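Local coordinates for Tat (Twin-arginine translocation) pathway signal sequence containing protein (Mycobacterium tuberculosis, PDB 5IMU), which is of unknown function but probably acts outside the cytoplasm after Tat export, this C-terminal fragment pairing an alpha/beta/alpha sandwich with a helical bundle, at residues Q14-R19 / T42-V47; I20-A25 / T96-P101; G110-R115 / Q202-N207; S173-Y178 / G187-L192. One frame throughout, in Å; residues are numbered along the deposited sequence.

From the N terminus, helix 6-27 enters two contacts in succession. Interaction 1 closes a short loop, bringing 14-19 against 42-47 on strand 44-48; interaction 2 closes a longer one, from 20-25 to the loop segment 96-101. Because 20-25 lies inside the loop of interaction 1 and 96-101 outside it, the two cross along the chain, and they also touch, L46 packing on V24. Interaction 3 opens later, at helix 111-115, and reaches forward to 202-207, joining the sheet region to the C-terminal helices. Nested inside its loop lies interaction 4, between helices 157-177 and 183-199, about 19 Å from interaction 3 between centres and on the opposite side of the chain's centre.

Interaction 1 (Q14-R19 / T42-V47); sequences QQRLQR and TTTLLV
R16 and L17 of helix 6-27 both reach T44 at the start of strand 44-48, where the helix packs on the mixed sheet of the alpha/beta/alpha sandwich. The two helix side chains approach the threonine differently. R16 runs out extended, its CG anti to the backbone N (chi1 174°), and meets T44 obliquely with the edge of its guanidinium. NH1 donates to T44 OG1 at 2.9 Å, with an N-H...O angle of 157° and the oxygen almost exactly in the guanidinium plane. L17 lies antiparallel to the threonine side chain, and its CD2 rests on T44 CG2 at 3.7 Å. T44 thus splits its two branches, hydroxyl to the arginine and methyl to the leucine. On the sheet, T44 is bonded through its backbone to T66 of strand 65-67. T44 belongs with N64 and T66 to the potassium site, and its side chain lies about 4 Å from the bound potassium ion. One water ties the polar side together: it accepts from R16 NH2 at 2.9 Å and from T44 OG1 at 2.7 Å, and donates to T42 O at 2.9 Å.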
loop_
_atom_site.group_PDB
_atom_site.type_symbol
_atom_site.label_atom_id
_atom_site.label_comp_id
_atom_site.label_asym_id
_atom_site.label_seq_id
_atom_site.Cartn_x
_atom_site.Cartn_y
_atom_site.Cartn_z
ATOM N N GLN A 14 3.734 -7.276 -22.616
ATOM C CA GLN A 14 4.834 -7.290 -21.657
ATOM C C GLN A 14 5.303 -5.876 -21.332
ATOM O O GLN A 14 5.574 -5.557 -20.167
ATOM C CB GLN A 14 5.991 -8.126 -22.205
ATOM C CG GLN A 14 7.201 -8.194 -21.291
ATOM C CD GLN A 14 6.926 -8.984 -20.028
ATOM O OE1 GLN A 14 6.172 -9.955 -20.046
ATOM N NE2 GLN A 14 7.535 -8.568 -18.921
ATOM N N GLN A 15 5.402 -5.015 -22.348
ATOM C CA GLN A 15 5.879 -3.653 -22.123
ATOM C C GLN A 15 4.917 -2.862 -21.251
ATOM O O GLN A 15 5.342 -2.035 -20.436
ATOM C CB GLN A 15 6.092 -2.946 -23.461
ATOM C CG GLN A 15 7.276 -3.476 -24.236
ATOM C CD GLN A 15 8.539 -3.464 -23.406
ATOM O OE1 GLN A 15 8.899 -2.442 -22.823
ATOM N NE2 GLN A 15 9.212 -4.607 -23.332
ATOM N N ARG A 16 3.614 -3.099 -21.412
ATOM C CA ARG A 16 2.631 -2.415 -20.581
ATOM C C ARG A 16 2.823 -2.755 -19.108
ATOM O O ARG A 16 2.746 -1.873 -18.243
ATOM C CB ARG A 16 1.221 -2.781 -21.039
ATOM C CG ARG A 16 0.132 -2.240 -20.142
ATOM C CD ARG A 16 -1.225 -2.806 -20.512
ATOM N NE ARG A 16 -2.247 -2.423 -19.545
ATOM C CZ ARG A 16 -2.594 -3.160 -18.494
ATOM N NH1 ARG A 16 -2.002 -4.327 -18.271
ATOM N NH2 ARG A 16 -3.536 -2.731 -17.665
ATOM N N LEU A 17 3.079 -4.029 -18.804
ATOM C CA LEU A 17 3.318 -4.423 -17.420
ATOM C C LEU A 17 4.576 -3.768 -16.868
ATOM O O LEU A 17 4.603 -3.337 -15.710
ATOM C CB LEU A 17 3.425 -5.944 -17.311
ATOM C CG LEU A 17 2.133 -6.755 -17.416
ATOM C CD1 LEU A 17 2.427 -8.240 -17.270
ATOM C CD2 LEU A 17 1.130 -6.305 -16.370
ATOM N N GLN A 18 5.633 -3.685 -17.680
ATOM C CA GLN A 18 6.881 -3.109 -17.191
ATOM C C GLN A 18 6.732 -1.619 -16.907
ATOM O O GLN A 18 7.298 -1.109 -15.934
ATOM C CB GLN A 18 8.010 -3.358 -18.190
ATOM C CG GLN A 18 9.396 -3.131 -17.604
ATOM C CD GLN A 18 9.720 -4.105 -16.483
ATOM O OE1 GLN A 18 9.891 -5.300 -16.717
ATOM N NE2 GLN A 18 9.783 -3.599 -15.255
ATOM N N ARG A 19 5.979 -0.901 -17.747
ATOM C CA ARG A 19 5.743 0.516 -17.485
ATOM C C ARG A 19 4.953 0.714 -16.197
ATOM O O ARG A 19 5.185 1.679 -15.461
ATOM C CB ARG A 19 5.014 1.171 -18.660
ATOM C CG ARG A 19 5.843 1.286 -19.929
ATOM C CD ARG A 19 5.189 2.225 -20.938
ATOM N NE ARG A 19 3.858 1.779 -21.342
ATOM C CZ ARG A 19 3.625 0.950 -22.355
ATOM N NH1 ARG A 19 4.634 0.475 -23.070
ATOM N NH2 ARG A 19 2.382 0.595 -22.654
ATOM N N THR A 42 -7.662 -9.327 -18.439
ATOM C CA THR A 42 -8.028 -7.962 -18.077
ATOM C C THR A 42 -7.579 -7.530 -16.687
ATOM O O THR A 42 -7.481 -6.321 -16.449
ATOM C CB THR A 42 -9.549 -7.765 -18.174
ATOM O OG1 THR A 42 -10.210 -8.662 -17.272
ATOM C CG2 THR A 42 -10.040 -8.026 -19.592
ATOM N N THR A 43 -7.309 -8.454 -15.768
ATOM C CA THR A 43 -6.936 -8.097 -14.404
ATOM C C THR A 43 -5.419 -7.982 -14.299
ATOM O O THR A 43 -4.701 -8.968 -14.493
ATOM C CB THR A 43 -7.458 -9.128 -13.405
ATOM O OG1 THR A 43 -8.887 -9.209 -13.499
ATOM C CG2 THR A 43 -7.069 -8.735 -11.982
ATOM N N THR A 44 -4.936 -6.780 -13.989
ATOM C CA THR A 44 -3.516 -6.535 -13.754
ATOM C C THR A 44 -3.290 -6.429 -12.250
ATOM O O THR A 44 -3.786 -5.500 -11.603
ATOM C CB THR A 44 -3.049 -5.267 -14.465
ATOM O OG1 THR A 44 -3.289 -5.387 -15.874
ATOM C CG2 THR A 44 -1.563 -5.042 -14.228
ATOM N N LEU A 45 -2.539 -7.377 -11.699
ATOM C CA LEU A 45 -2.264 -7.444 -10.270
ATOM C C LEU A 45 -0.918 -6.793 -9.977
ATOM O O LEU A 45 0.066 -7.067 -10.669
ATOM C CB LEU A 45 -2.263 -8.898 -9.792
ATOM C CG LEU A 45 -1.937 -9.162 -8.323
ATOM C CD1 LEU A 45 -3.023 -8.600 -7.420
ATOM C CD2 LEU A 45 -1.751 -10.651 -8.086
ATOM N N LEU A 46 -0.877 -5.940 -8.953
ATOM C CA LEU A 46 0.330 -5.217 -8.568
ATOM C C LEU A 46 0.650 -5.500 -7.107
ATOM O O LEU A 46 -0.234 -5.411 -6.245
ATOM C CB LEU A 46 0.162 -3.711 -8.783
ATOM C CG LEU A 46 1.343 -2.842 -8.348
ATOM C CD1 LEU A 46 2.596 -3.177 -9.143
ATOM C CD2 LEU A 46 0.999 -1.374 -8.482
ATOM N N VAL A 47 1.911 -5.837 -6.826
ATOM C CA VAL A 47 2.328 -6.213 -5.479
ATOM C C VAL A 47 3.682 -5.599 -5.149
ATOM O O VAL A 47 4.480 -5.273 -6.033
ATOM C CB VAL A 47 2.413 -7.747 -5.297
ATOM C CG1 VAL A 47 1.088 -8.417 -5.632
ATOM C CG2 VAL A 47 3.547 -8.324 -6.137
HETATM O O HOH W 1 -5.634 -4.096 -16.224
#

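Interaction 2 (I20-A25 / T96-P101)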
loop_
_atom_site.group_PDB
_atom_site.type_symbol
_atom_site.label_atom_id
_atom_site.label_comp_id
_atom_site.label_asym_id
_atom_site.label_seq_id
_atom_site.Cartn_x
_atom_site.Cartn_y
_atom_site.Cartn_z
ATOM N N ILE A 20 4.014 -0.190 -15.908
ATOM C CA ILE A 20 3.258 -0.105 -14.661
ATOM C C ILE A 20 4.176 -0.325 -13.464
ATOM O O ILE A 20 4.116 0.411 -12.472
ATOM C CB ILE A 20 2.091 -1.109 -14.675
ATOM C CG1 ILE A 20 0.989 -0.629 -15.622
ATOM C CG2 ILE A 20 1.537 -1.315 -13.272
ATOM C CD1 ILE A 20 -0.165 -1.589 -15.747
ATOM N N VAL A 21 5.046 -1.336 -13.542
ATOM C CA VAL A 21 5.995 -1.592 -12.459
ATOM C C VAL A 21 6.927 -0.401 -12.273
ATOM O O VAL A 21 7.127 0.088 -11.154
ATOM C CB VAL A 21 6.789 -2.882 -12.730
ATOM C CG1 VAL A 21 7.944 -3.001 -11.753
ATOM C CG2 VAL A 21 5.889 -4.095 -12.628
ATOM N N ASP A 22 7.514 0.083 -13.370
ATOM C CA ASP A 22 8.445 1.203 -13.270
ATOM C C ASP A 22 7.754 2.466 -12.770
ATOM O O ASP A 22 8.405 3.331 -12.171
ATOM C CB ASP A 22 9.112 1.449 -14.623
ATOM C CG ASP A 22 10.014 0.302 -15.043
ATOM O OD1 ASP A 22 10.309 -0.564 -14.193
ATOM O OD2 ASP A 22 10.431 0.268 -16.221
ATOM N N ALA A 23 6.440 2.582 -12.987
ATOM C CA ALA A 23 5.718 3.764 -12.527
ATOM C C ALA A 23 5.655 3.823 -11.005
ATOM O O ALA A 23 5.817 4.896 -10.411
ATOM C CB ALA A 23 4.310 3.785 -13.122
ATOM N N VAL A 24 5.409 2.686 -10.350
ATOM C CA VAL A 24 5.422 2.697 -8.891
ATOM C C VAL A 24 6.849 2.621 -8.365
ATOM O O VAL A 24 7.153 3.178 -7.302
ATOM C CB VAL A 24 4.557 1.560 -8.317
ATOM C CG1 VAL A 24 3.091 1.794 -8.641
ATOM C CG2 VAL A 24 5.018 0.207 -8.839
ATOM N N ALA A 25 7.748 1.955 -9.097
ATOM C CA ALA A 25 9.117 1.801 -8.620
ATOM C C ALA A 25 9.837 3.141 -8.552
ATOM O O ALA A 25 10.587 3.398 -7.606
ATOM C CB ALA A 25 9.879 0.819 -9.512
ATOM N N THR A 96 17.218 -0.823 -7.558
ATOM C CA THR A 96 17.536 -0.619 -8.964
ATOM C C THR A 96 17.137 0.792 -9.384
ATOM O O THR A 96 16.099 1.310 -8.964
ATOM C CB THR A 96 16.810 -1.655 -9.830
ATOM O OG1 THR A 96 17.270 -2.970 -9.496
ATOM C CG2 THR A 96 17.054 -1.401 -11.317
ATOM N N TYR A 97 17.971 1.424 -10.206
ATOM C CA TYR A 97 17.644 2.755 -10.695
ATOM C C TYR A 97 16.533 2.685 -11.735
ATOM O O TYR A 97 16.509 1.794 -12.587
ATOM C CB TYR A 97 18.873 3.437 -11.293
ATOM C CG TYR A 97 18.569 4.799 -11.876
ATOM C CD1 TYR A 97 18.132 5.842 -11.064
ATOM C CD2 TYR A 97 18.708 5.044 -13.237
ATOM C CE1 TYR A 97 17.848 7.090 -11.593
ATOM C CE2 TYR A 97 18.425 6.289 -13.774
ATOM C CZ TYR A 97 17.996 7.308 -12.947
ATOM O OH TYR A 97 17.714 8.547 -13.475
ATOM N N VAL A 98 15.609 3.640 -11.660
ATOM C CA VAL A 98 14.466 3.711 -12.560
ATOM C C VAL A 98 14.568 4.998 -13.363
ATOM O O VAL A 98 14.823 6.069 -12.800
ATOM C CB VAL A 98 13.133 3.652 -11.793
ATOM C CG1 VAL A 98 11.973 3.524 -12.764
ATOM C CG2 VAL A 98 13.143 2.499 -10.801
ATOM N N ALA A 99 14.356 4.892 -14.672
ATOM C CA ALA A 99 14.460 6.053 -15.543
ATOM C C ALA A 99 13.394 7.090 -15.206
ATOM O O ALA A 99 12.308 6.766 -14.716
ATOM C CB ALA A 99 14.329 5.631 -17.005
ATOM N N GLU A 100 13.724 8.353 -15.467
ATOM C CA GLU A 100 12.743 9.419 -15.358
ATOM C C GLU A 100 11.562 9.129 -16.284
ATOM O O GLU A 100 11.730 8.512 -17.341
ATOM C CB GLU A 100 13.372 10.765 -15.717
ATOM C CG GLU A 100 14.236 11.370 -14.622
ATOM C CD GLU A 100 13.418 11.986 -13.502
ATOM O OE1 GLU A 100 12.327 12.527 -13.783
ATOM O OE2 GLU A 100 13.868 11.931 -12.338
ATOM N N PRO A 101 10.359 9.557 -15.915
ATOM C CA PRO A 101 9.190 9.228 -16.731
ATOM C C PRO A 101 9.158 10.034 -18.017
ATOM O O PRO A 101 9.705 11.136 -18.109
ATOM C CB PRO A 101 8.013 9.594 -15.822
ATOM C CG PRO A 101 8.546 10.710 -14.986
ATOM C CD PRO A 101 9.997 10.370 -14.739
#
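V98 meets D22 and A25 of helix 6-27 with its two methyl groups, one to each residue. Its CB is directed at the helix, and the branches part from there. CG1, anti to the backbone N (chi1 -172°), goes to D22, where it lies 3.6 Å from the backbone atom D22 O and 4.0 Å from D22 CB. It therefore rests on the root of the aspartate and on its carbonyl, not on the carboxylate. CG2 takes the other direction and reaches A25, one helical turn further on; it stands 3.9 Å from A25 CB and 4.0 Å from A25 C. The backbones of the two segments come nearest at D22 CA and V98 CA, 6.6 Å apart. This is a loop laid over a helix that itself covers the sheet of the alpha/beta/alpha sandwich: segment 96-101 has no regular structure and follows strand 88-92, an outermost strand of the sheet within the chain. V98 also touches H92 of that strand, as does A25, so valine, alanine and histidine form a small cluster where the loop leaves the sheet. The contact across the two segments is apolar packing, and the polar ties lie beside it. D22 turns its carboxylate along its own helix, OD1 accepting from Q18 NE2 a turn earlier. On the loop side, A99 O, one residue on from V98, accepts from R26 NE, and the R26 side chain also touches V98 and P101.

Interaction 3 (G110-R115 / Q202-N207)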
loop_
_atom_site.group_PDB
_atom_site.type_symbol
_atom_site.label_atom_id
_atom_site.label_comp_id
_atom_site.label_asym_id
_atom_site.label_seq_id
_atom_site.Cartn_x
_atom_site.Cartn_y
_atom_site.Cartn_z
ATOM N N GLY A 110 -5.199 5.367 -10.330
ATOM C CA GLY A 110 -5.810 4.122 -9.927
ATOM C C GLY A 110 -5.979 3.879 -8.445
ATOM O O GLY A 110 -6.406 2.785 -8.067
ATOM N N ASP A 111 -5.679 4.857 -7.586
ATOM C CA ASP A 111 -5.691 4.599 -6.147
ATOM C C ASP A 111 -7.102 4.367 -5.619
ATOM O O ASP A 111 -7.317 3.471 -4.796
ATOM C CB ASP A 111 -5.023 5.751 -5.395
ATOM C CG ASP A 111 -3.512 5.721 -5.512
ATOM O OD1 ASP A 111 -2.873 4.917 -4.801
ATOM O OD2 ASP A 111 -2.967 6.495 -6.323
ATOM N N ARG A 112 -8.074 5.163 -6.072
ATOM C CA ARG A 112 -9.423 5.058 -5.523
ATOM C C ARG A 112 -10.022 3.679 -5.779
ATOM O O ARG A 112 -10.540 3.035 -4.859
ATOM C CB ARG A 112 -10.321 6.145 -6.110
ATOM C CG ARG A 112 -11.716 6.163 -5.504
ATOM C CD ARG A 112 -12.640 7.118 -6.245
ATOM N NE ARG A 112 -12.008 8.414 -6.471
ATOM C CZ ARG A 112 -12.084 9.440 -5.630
ATOM N NH1 ARG A 112 -12.769 9.328 -4.503
ATOM N NH2 ARG A 112 -11.473 10.582 -5.918
ATOM N N SER A 113 -9.956 3.206 -7.024
ATOM C CA SER A 113 -10.547 1.912 -7.346
ATOM C C SER A 113 -9.741 0.765 -6.745
ATOM O O SER A 113 -10.315 -0.207 -6.244
ATOM C CB SER A 113 -10.669 1.747 -8.861
ATOM O OG SER A 113 -9.422 1.956 -9.505
ATOM N N ALA A 114 -8.410 0.864 -6.779
ATOM C CA ALA A 114 -7.579 -0.242 -6.309
ATOM C C ALA A 114 -7.714 -0.448 -4.806
ATOM O O ALA A 114 -7.721 -1.591 -4.332
ATOM C CB ALA A 114 -6.116 0.001 -6.682
ATOM N N ARG A 115 -7.829 0.634 -4.041
ATOM C CA ARG A 115 -7.833 0.544 -2.586
ATOM C C ARG A 115 -9.235 0.490 -1.986
ATOM O O ARG A 115 -9.360 0.438 -0.758
ATOM C CB ARG A 115 -7.057 1.723 -1.982
ATOM C CG ARG A 115 -5.598 1.828 -2.438
ATOM C CD ARG A 115 -4.928 3.065 -1.846
ATOM N NE ARG A 115 -3.600 3.329 -2.399
ATOM C CZ ARG A 115 -2.460 2.944 -1.833
ATOM N NH1 ARG A 115 -2.477 2.267 -0.692
ATOM N NH2 ARG A 115 -1.299 3.236 -2.406
ATOM N N GLN A 202 -11.321 10.626 3.735
ATOM C CA GLN A 202 -11.175 9.512 2.801
ATOM C C GLN A 202 -11.409 8.201 3.552
ATOM O O GLN A 202 -10.517 7.377 3.747
ATOM C CB GLN A 202 -9.806 9.565 2.124
ATOM C CG GLN A 202 -9.692 10.681 1.086
ATOM C CD GLN A 202 -8.308 10.786 0.475
ATOM O OE1 GLN A 202 -7.306 10.825 1.187
ATOM N NE2 GLN A 202 -8.248 10.833 -0.852
ATOM N N ASP A 203 -12.669 8.033 3.970
ATOM C CA ASP A 203 -13.043 6.925 4.847
ATOM C C ASP A 203 -12.747 5.569 4.221
ATOM O O ASP A 203 -12.423 4.614 4.938
ATOM C CB ASP A 203 -14.524 7.023 5.213
ATOM C CG ASP A 203 -14.803 8.115 6.224
ATOM O OD1 ASP A 203 -14.073 9.128 6.228
ATOM O OD2 ASP A 203 -15.748 7.956 7.024
ATOM N N TYR A 204 -12.859 5.453 2.897
ATOM C CA TYR A 204 -12.533 4.184 2.257
ATOM C C TYR A 204 -11.042 3.883 2.344
ATOM O O TYR A 204 -10.652 2.711 2.394
ATOM C CB TYR A 204 -12.992 4.189 0.799
ATOM C CG TYR A 204 -12.248 5.171 -0.070
ATOM C CD1 TYR A 204 -12.666 6.490 -0.166
ATOM C CD2 TYR A 204 -11.129 4.785 -0.792
ATOM C CE1 TYR A 204 -11.993 7.394 -0.957
ATOM C CE2 TYR A 204 -10.449 5.683 -1.589
ATOM C CZ TYR A 204 -10.886 6.987 -1.665
ATOM O OH TYR A 204 -10.214 7.891 -2.455
ATOM N N LEU A 205 -10.196 4.918 2.362
ATOM C CA LEU A 205 -8.767 4.695 2.556
ATOM C C LEU A 205 -8.460 4.291 3.991
ATOM O O LEU A 205 -7.649 3.387 4.226
ATOM C CB LEU A 205 -7.974 5.945 2.182
ATOM C CG LEU A 205 -7.849 6.298 0.703
ATOM C CD1 LEU A 205 -6.899 7.465 0.547
ATOM C CD2 LEU A 205 -7.360 5.098 -0.087
ATOM N N ALA A 206 -9.083 4.964 4.964
ATOM C CA ALA A 206 -8.939 4.558 6.357
ATOM C C ALA A 206 -9.353 3.106 6.543
ATOM O O ALA A 206 -8.707 2.354 7.282
ATOM C CB ALA A 206 -9.769 5.473 7.260
ATOM N N ASN A 207 -10.422 2.694 5.862
ATOM C CA ASN A 207 -10.847 1.299 5.894
ATOM C C ASN A 207 -9.765 0.384 5.330
ATOM O O ASN A 207 -9.444 -0.655 5.919
ATOM C CB ASN A 207 -12.156 1.147 5.117
ATOM C CG ASN A 207 -12.782 -0.218 5.292
ATOM O OD1 ASN A 207 -13.307 -0.540 6.357
ATOM N ND2 ASN A 207 -12.740 -1.029 4.239
#
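Y204 loses more surface to this contact than any other residue, and it spends it on R112. The tyrosine CG sits between the backbone N and the carbonyl carbon (chi1 66°), which sends the ring from helix 203-216 across to helix 111-115. The arginine crosses it at about a right angle, bent at chi3, and Y204 OH lies over one face of its guanidinium, 3.6 Å from R112 NH1. R112 CG is 4.0 Å from Y204 CZ, obliquely placed to the ring. The planes of guanidinium and ring are 40° apart, so the pair is tilted and not a flat stack. R115 contributes by its aliphatic part: R115 CD is 3.6 Å and R115 CB 3.9 Å from L205 CD2, the two side chains meeting at a slant. Its chain is extended beyond CG, and the polar end is held by other partners. R115 NE gives a salt bridge to D111 OD1 at 3.0 Å, using the anti lone pair of that oxygen. NH1 donates to I55 O and NH2 to P56 O, which together fix the rotation of the guanidinium; D111 is in turn paired with R60. The axes of the short helical segments 111-115 and 203-207 approach to 10.2 Å, at 43°. Helix 111-115 is backed by strand 65-67, where R115 and A114 touch L67, while L205 on the other side packs against A197 of helix 183-199.

Interaction 4 (S173-Y178 / G187-L192)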
loop_
_atom_site.group_PDB
_atom_site.type_symbol
_atom_site.label_atom_id
_atom_site.label_comp_id
_atom_site.label_asym_id
_atom_site.label_seq_id
_atom_site.Cartn_x
_atom_site.Cartn_y
_atom_site.Cartn_z
ATOM N N SER A 173 11.939 4.951 8.674
ATOM C CA SER A 173 12.450 3.899 9.548
ATOM C C SER A 173 12.274 2.527 8.908
ATOM O O SER A 173 13.207 1.716 8.877
ATOM C CB SER A 173 11.747 3.953 10.903
ATOM O OG SER A 173 12.200 2.915 11.756
ATOM N N VAL A 174 11.085 2.260 8.369
ATOM C CA VAL A 174 10.793 0.942 7.812
ATOM C C VAL A 174 11.588 0.708 6.535
ATOM O O VAL A 174 12.224 -0.339 6.363
ATOM C CB VAL A 174 9.281 0.790 7.570
ATOM C CG1 VAL A 174 9.008 -0.372 6.628
ATOM C CG2 VAL A 174 8.557 0.583 8.885
ATOM N N LEU A 175 11.565 1.675 5.615
ATOM C CA LEU A 175 12.188 1.463 4.314
ATOM C C LEU A 175 13.708 1.430 4.393
ATOM O O LEU A 175 14.346 0.831 3.523
ATOM C CB LEU A 175 11.725 2.535 3.327
ATOM C CG LEU A 175 10.220 2.463 3.057
ATOM C CD1 LEU A 175 9.820 3.377 1.920
ATOM C CD2 LEU A 175 9.793 1.028 2.782
ATOM N N LYS A 176 14.303 2.043 5.417
ATOM C CA LYS A 176 15.742 1.914 5.607
ATOM C C LYS A 176 16.111 0.571 6.229
ATOM O O LYS A 176 17.216 0.067 5.994
ATOM C CB LYS A 176 16.266 3.068 6.464
ATOM C CG LYS A 176 16.274 4.414 5.739
ATOM C CD LYS A 176 16.570 5.569 6.689
ATOM C CE LYS A 176 16.634 6.902 5.952
ATOM N NZ LYS A 176 17.759 6.954 4.977
ATOM N N ALA A 177 15.205 -0.024 7.009
ATOM C CA ALA A 177 15.472 -1.332 7.596
ATOM C C ALA A 177 15.174 -2.466 6.624
ATOM O O ALA A 177 15.726 -3.563 6.774
ATOM C CB ALA A 177 14.659 -1.509 8.879
ATOM N N TYR A 178 14.308 -2.223 5.643
ATOM C CA TYR A 178 13.982 -3.186 4.589
ATOM C C TYR A 178 15.257 -3.745 3.954
ATOM O O TYR A 178 16.207 -3.000 3.711
ATOM C CB TYR A 178 13.093 -2.504 3.538
ATOM C CG TYR A 178 12.663 -3.353 2.355
ATOM C CD1 TYR A 178 13.490 -3.510 1.248
ATOM C CD2 TYR A 178 11.411 -3.959 2.328
ATOM C CE1 TYR A 178 13.096 -4.269 0.163
ATOM C CE2 TYR A 178 11.007 -4.720 1.243
ATOM C CZ TYR A 178 11.853 -4.870 0.163
ATOM O OH TYR A 178 11.459 -5.623 -0.920
ATOM N N GLY A 187 2.939 -2.065 11.098
ATOM C CA GLY A 187 1.611 -1.913 11.667
ATOM C C GLY A 187 1.351 -0.505 12.168
ATOM O O GLY A 187 0.271 0.049 11.953
ATOM N N ASP A 188 2.339 0.094 12.835
ATOM C CA ASP A 188 2.214 1.485 13.264
ATOM C C ASP A 188 2.004 2.409 12.070
ATOM O O ASP A 188 1.158 3.310 12.106
ATOM C CB ASP A 188 3.456 1.901 14.052
ATOM C CG ASP A 188 3.519 1.265 15.427
ATOM O OD1 ASP A 188 2.685 0.381 15.719
ATOM O OD2 ASP A 188 4.407 1.647 16.220
ATOM N N TRP A 189 2.787 2.206 11.007
ATOM C CA TRP A 189 2.612 2.957 9.766
ATOM C C TRP A 189 1.177 2.855 9.258
ATOM O O TRP A 189 0.574 3.854 8.852
ATOM C CB TRP A 189 3.607 2.427 8.728
ATOM C CG TRP A 189 3.781 3.242 7.477
ATOM C CD1 TRP A 189 3.128 4.392 7.134
ATOM C CD2 TRP A 189 4.677 2.950 6.399
ATOM N NE1 TRP A 189 3.567 4.833 5.906
ATOM C CE2 TRP A 189 4.517 3.964 5.435
ATOM C CE3 TRP A 189 5.599 1.927 6.157
ATOM C CZ2 TRP A 189 5.247 3.984 4.245
ATOM C CZ3 TRP A 189 6.322 1.950 4.979
ATOM C CH2 TRP A 189 6.142 2.972 4.039
ATOM N N MET A 190 0.606 1.646 9.300
ATOM C CA MET A 190 -0.753 1.443 8.808
ATOM C C MET A 190 -1.780 2.177 9.666
ATOM O O MET A 190 -2.701 2.810 9.136
ATOM C CB MET A 190 -1.075 -0.051 8.761
ATOM C CG MET A 190 -0.295 -0.832 7.713
ATOM S SD MET A 190 -0.448 -2.615 7.942
ATOM C CE MET A 190 0.359 -3.219 6.463
ATOM N N LEU A 191 -1.646 2.094 10.995
ATOM C CA LEU A 191 -2.600 2.764 11.874
ATOM C C LEU A 191 -2.536 4.279 11.716
ATOM O O LEU A 191 -3.575 4.950 11.683
ATOM C CB LEU A 191 -2.346 2.376 13.330
ATOM C CG LEU A 191 -3.106 1.177 13.903
ATOM C CD1 LEU A 191 -2.814 1.032 15.391
ATOM C CD2 LEU A 191 -4.603 1.297 13.654
ATOM N N LEU A 192 -1.328 4.837 11.627
ATOM C CA LEU A 192 -1.202 6.274 11.408
ATOM C C LEU A 192 -1.789 6.677 10.060
ATOM O O LEU A 192 -2.415 7.739 9.940
ATOM C CB LEU A 192 0.263 6.693 11.503
ATOM C CG LEU A 192 0.970 6.431 12.836
ATOM C CD1 LEU A 192 2.463 6.701 12.716
ATOM C CD2 LEU A 192 0.359 7.268 13.951
#
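W189 directs the six-membered end of its indole at V174 and L175, two neighbours on helix 157-177. V174 CG1 lies 3.9 Å from W189 CZ3, and V174 CB is 4.1 Å from both CZ3 and CE3; the valine comes to the ring obliquely. L175 CD2 sits at the ring edge, near its plane, 4.2 Å from W189 CZ3. The tryptophan reaches them because its CG is anti to the backbone N (chi1 -168°), which carries the indole away from its own helix, 183-199, toward helix 157-177. These successive helices belong to the C-terminal helical bundle. Around this first shell, I167, V170 and K171 of helix 157-177 also touch the indole, and W54 meets it edge-to-face. V174 further packs on A185 and V186, at the start of helix 183-199, and L175 on E28, R30 and I31 in the loop after helix 6-27. D188, next to the tryptophan, is anchored by a salt bridge to R135 and a hydrogen bond to S137. Between the two segments themselves the contact is purely apolar, with all three touching residues buried, which is consistent with van der Waals packing and burial of apolar surface holding it.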